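Local coordinates for protein acidocalcisomal pyrophosphatase (Trypanosoma brucei brucei, PDB 5C5V) that probably hydrolyses inorganic pyrophosphate to phosphate with magnesium as cofactor, and carries an EF-hand region in addition to its pyrophosphatase domain, at residues K78-S81 with M82-D86; K6-M9 with S10-F13. All coordinates share one frame; numbering follows the deposited sequence.

Contact 1 (K78-S81 with M82-D86)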
# COMPACT_ATOMS: atom_id res chain seq x y z
N LYS A 78 3.47 53.40 -12.19
CA LYS A 78 2.65 53.35 -13.41
C LYS A 78 2.93 52.06 -14.19
O LYS A 78 1.99 51.33 -14.54
CB LYS A 78 2.91 54.53 -14.33
CG LYS A 78 4.29 54.57 -14.96
CD LYS A 78 4.48 55.87 -15.72
CE LYS A 78 5.87 55.99 -16.32
NZ LYS A 78 6.03 57.27 -17.08
N CYS A 79 4.21 51.74 -14.42
CA CYS A 79 4.52 50.55 -15.20
C CYS A 79 4.37 49.34 -14.29
O CYS A 79 4.03 48.25 -14.74
CB CYS A 79 5.94 50.59 -15.79
SG CYS A 79 7.24 49.86 -14.73
N PHE A 80 4.59 49.54 -12.99
CA PHE A 80 4.51 48.46 -12.01
C PHE A 80 3.13 47.82 -11.96
O PHE A 80 2.98 46.69 -11.51
CB PHE A 80 4.88 48.96 -10.62
CG PHE A 80 4.80 47.90 -9.56
CD1 PHE A 80 5.82 46.96 -9.42
CD2 PHE A 80 3.70 47.80 -8.73
CE1 PHE A 80 5.74 45.95 -8.45
CE2 PHE A 80 3.61 46.81 -7.76
CZ PHE A 80 4.64 45.88 -7.63
N SER A 81 2.12 48.55 -12.39
CA SER A 81 0.78 47.97 -12.41
C SER A 81 0.75 46.80 -13.38
O SER A 81 0.08 45.80 -13.14
CB SER A 81 -0.27 49.01 -12.77
OG SER A 81 -1.55 48.41 -12.78
N MET A 82 1.46 46.93 -14.50
CA MET A 82 1.59 45.83 -15.45
C MET A 82 2.40 44.69 -14.84
O MET A 82 1.98 43.54 -14.86
CB MET A 82 2.24 46.30 -16.75
CG MET A 82 2.61 45.15 -17.69
SD MET A 82 3.70 45.62 -19.05
CE MET A 82 5.02 46.48 -18.20
N VAL A 83 3.56 45.03 -14.28
CA VAL A 83 4.43 44.06 -13.63
C VAL A 83 3.68 43.26 -12.59
O VAL A 83 3.76 42.03 -12.55
CB VAL A 83 5.63 44.75 -12.95
CG1 VAL A 83 6.43 43.74 -12.15
CG2 VAL A 83 6.51 45.45 -13.97
N SER A 84 2.92 43.97 -11.76
CA SER A 84 2.19 43.34 -10.67
C SER A 84 1.15 42.36 -11.18
O SER A 84 0.97 41.29 -10.61
CB SER A 84 1.51 44.41 -9.80
OG SER A 84 1.10 43.85 -8.56
N ALA A 85 0.48 42.71 -12.27
CA ALA A 85 -0.52 41.82 -12.86
C ALA A 85 0.10 40.52 -13.38
O ALA A 85 -0.49 39.44 -13.26
CB ALA A 85 -1.25 42.54 -13.98
N ASP A 86 1.29 40.63 -13.95
CA ASP A 86 1.94 39.50 -14.59
C ASP A 86 2.74 38.64 -13.61
O ASP A 86 2.84 37.43 -13.80
CB ASP A 86 2.87 40.00 -15.70
CG ASP A 86 2.10 40.45 -16.92
OD1 ASP A 86 0.97 39.96 -17.11
OD2 ASP A 86 2.64 41.27 -17.70
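Helix 73-87 comes after helices 3-14, 26-36, 43-53 and 61-69, whose order, with short strands 23-24 and 59-60 between the members of each pair, is consistent with two EF-hands; in it Phe80 and Ser84 meet one turn apart. Ser84 CB sits over one face of the Phe80 ring, 4.2 Å from its centroid and 28° off the ring normal, a CH-pi contact. The touch is off-centre: the closest ring atom is CE2, 3.8 Å from Ser84 CB. With CG anti to the backbone N, chi1 of 179° swings the ring toward the carbonyl side, which brings CE2 to Ser84 CB one turn on. A serine suits this place because its small CB fits against a broad ring. Val83 approaches from another direction, its side chain crossing that of Phe80 at about a right angle, with CB 4.2 Å from Phe80 CD1 in an oblique approach. The buried Val83 also touches Leu36 of helix 26-36, while Phe80, partly buried, packs on Trp68 of helix 61-69. The backbone bonds run from each residue to the fourth one on: Ser84 N donates to Phe80 O at 2.7 Å and Val83 N to Cys79 O at 3.3 Å. A weak extra bond from Met82 N also reaches Cys79 O, at 2.9 Å. Lys78 NZ forms a salt bridge with Asp44. Met82, a long and flexible apolar chain, touches Tyr35 and Asn39, and its bend at chi3 (51°) brings CE to 4.0 Å from Cys79 O.

Contact 2 (K6-M9 with S10-F13)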
# COMPACT_ATOMS: atom_id res chain seq x y z
N LYS A 6 9.96 43.24 -3.86
CA LYS A 6 11.25 42.68 -4.23
C LYS A 6 11.11 41.26 -4.82
O LYS A 6 11.81 40.90 -5.76
CB LYS A 6 12.19 42.66 -3.02
CG LYS A 6 13.58 42.17 -3.35
CD LYS A 6 14.50 42.27 -2.16
CE LYS A 6 15.94 42.07 -2.60
NZ LYS A 6 16.90 42.25 -1.48
N LYS A 7 10.20 40.47 -4.26
CA LYS A 7 9.97 39.11 -4.75
C LYS A 7 9.30 39.12 -6.12
O LYS A 7 9.65 38.34 -7.00
CB LYS A 7 9.15 38.32 -3.75
CG LYS A 7 9.89 38.02 -2.46
CD LYS A 7 9.21 36.94 -1.66
CE LYS A 7 9.86 36.78 -0.29
NZ LYS A 7 11.13 35.98 -0.37
N ILE A 8 8.34 40.02 -6.29
CA ILE A 8 7.73 40.23 -7.59
C ILE A 8 8.79 40.55 -8.64
O ILE A 8 8.78 39.99 -9.73
CB ILE A 8 6.68 41.37 -7.54
CG1 ILE A 8 5.47 40.93 -6.70
CG2 ILE A 8 6.26 41.77 -8.94
CD1 ILE A 8 4.40 41.96 -6.57
N MET A 9 9.71 41.45 -8.30
CA MET A 9 10.74 41.86 -9.25
C MET A 9 11.76 40.75 -9.46
O MET A 9 12.38 40.66 -10.51
CB MET A 9 11.45 43.13 -8.76
CG MET A 9 10.55 44.34 -8.68
SD MET A 9 9.76 44.76 -10.24
CE MET A 9 11.12 45.44 -11.18
N SER A 10 11.94 39.92 -8.44
CA SER A 10 12.83 38.77 -8.53
C SER A 10 12.29 37.71 -9.50
O SER A 10 13.05 37.12 -10.26
CB SER A 10 13.05 38.18 -7.15
OG SER A 10 14.06 37.21 -7.21
N ARG A 11 10.98 37.48 -9.48
CA ARG A 11 10.36 36.58 -10.45
C ARG A 11 10.36 37.22 -11.85
O ARG A 11 10.54 36.53 -12.86
CB ARG A 11 8.94 36.22 -10.03
CG ARG A 11 8.88 35.30 -8.81
CD ARG A 11 7.47 34.79 -8.55
NE ARG A 11 6.57 35.88 -8.18
CZ ARG A 11 6.35 36.27 -6.93
NH1 ARG A 11 6.97 35.65 -5.93
NH2 ARG A 11 5.52 37.27 -6.68
N LEU A 12 10.19 38.53 -11.91
CA LEU A 12 10.28 39.25 -13.16
C LEU A 12 11.66 39.05 -13.79
O LEU A 12 11.80 38.83 -14.99
CB LEU A 12 10.00 40.75 -12.94
CG LEU A 12 10.14 41.81 -14.04
CD1 LEU A 12 11.58 42.18 -14.27
CD2 LEU A 12 9.52 41.33 -15.33
N PHE A 13 12.68 39.18 -12.95
CA PHE A 13 14.06 39.07 -13.37
C PHE A 13 14.33 37.67 -13.94
O PHE A 13 14.99 37.51 -14.98
CB PHE A 13 14.98 39.37 -12.18
CG PHE A 13 16.42 39.46 -12.54
CD1 PHE A 13 17.20 38.32 -12.62
CD2 PHE A 13 17.01 40.69 -12.77
CE1 PHE A 13 18.55 38.41 -12.95
CE2 PHE A 13 18.35 40.78 -13.09
CZ PHE A 13 19.12 39.64 -13.18
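Arg11 folds back over Lys7 and Ile8 in helix 3-14, which with helix 26-36 and the loop between them probably forms an EF-hand. Its CB begins between two carbonyls of the preceding turn, 3.8 Å from both Lys7 O and Ile8 O. CG comes closer to the first of these, 3.6 Å from Lys7 O, because chi1 (-70°) places it anti to its own carbonyl carbon and directs the chain back toward the start of the helix. The bend of the chain, at chi3 (-65°), lays the guanidinium over the helix, with Lys7 O 3.8 Å from the plane and over its centre. That carbonyl makes its hydrogen bond with the backbone, since Arg11 N donates to Lys7 O at 2.9 Å; what it offers the guanidinium is a negative end facing the flat cation, probably a mild attraction. At the tip, NH2 passes 3.7 Å from Ile8 CG1, alongside the first carbon of that branch, and the two side chains run obliquely to each other. The polar ends look beyond the helix: NH1 forms a salt bridge with Glu119, and NH2 donates to Phe87 O at the end of helix 73-87. Arginine suits the place, being long enough to span a turn, flat enough to lie on it, and rich in donors. The buried side has apolar residues instead: Leu12 lies against Val32 and Tyr35, and Phe13 meets Phe61 edge-to-face. Phe13 N donates to Met9 O at 2.9 Å, and Phe13 CB lies 3.3 Å from the same oxygen.

Contact 2 comes first along the chain, on helix 3-14, and contact 1 follows on helix 73-87; helices 26-36, 43-53 and 61-69 lie between them in sequence. In space the two are neighbours, with centres about 11 Å apart, and their side chains meet directly: Val83 CG1 is 3.8 Å from Ile8 CG2, and Met9 SD lies close to the same Val83 methyl group. The later helix thus returns to cover the first, closing an apolar interior shared with helices 26-36 and 61-69. Both contacts lie away from the magnesium and imidodiphosphate sites. Contact 1 also reaches the assembly: Asp86 forms a salt bridge with Lys338 of the second subunit.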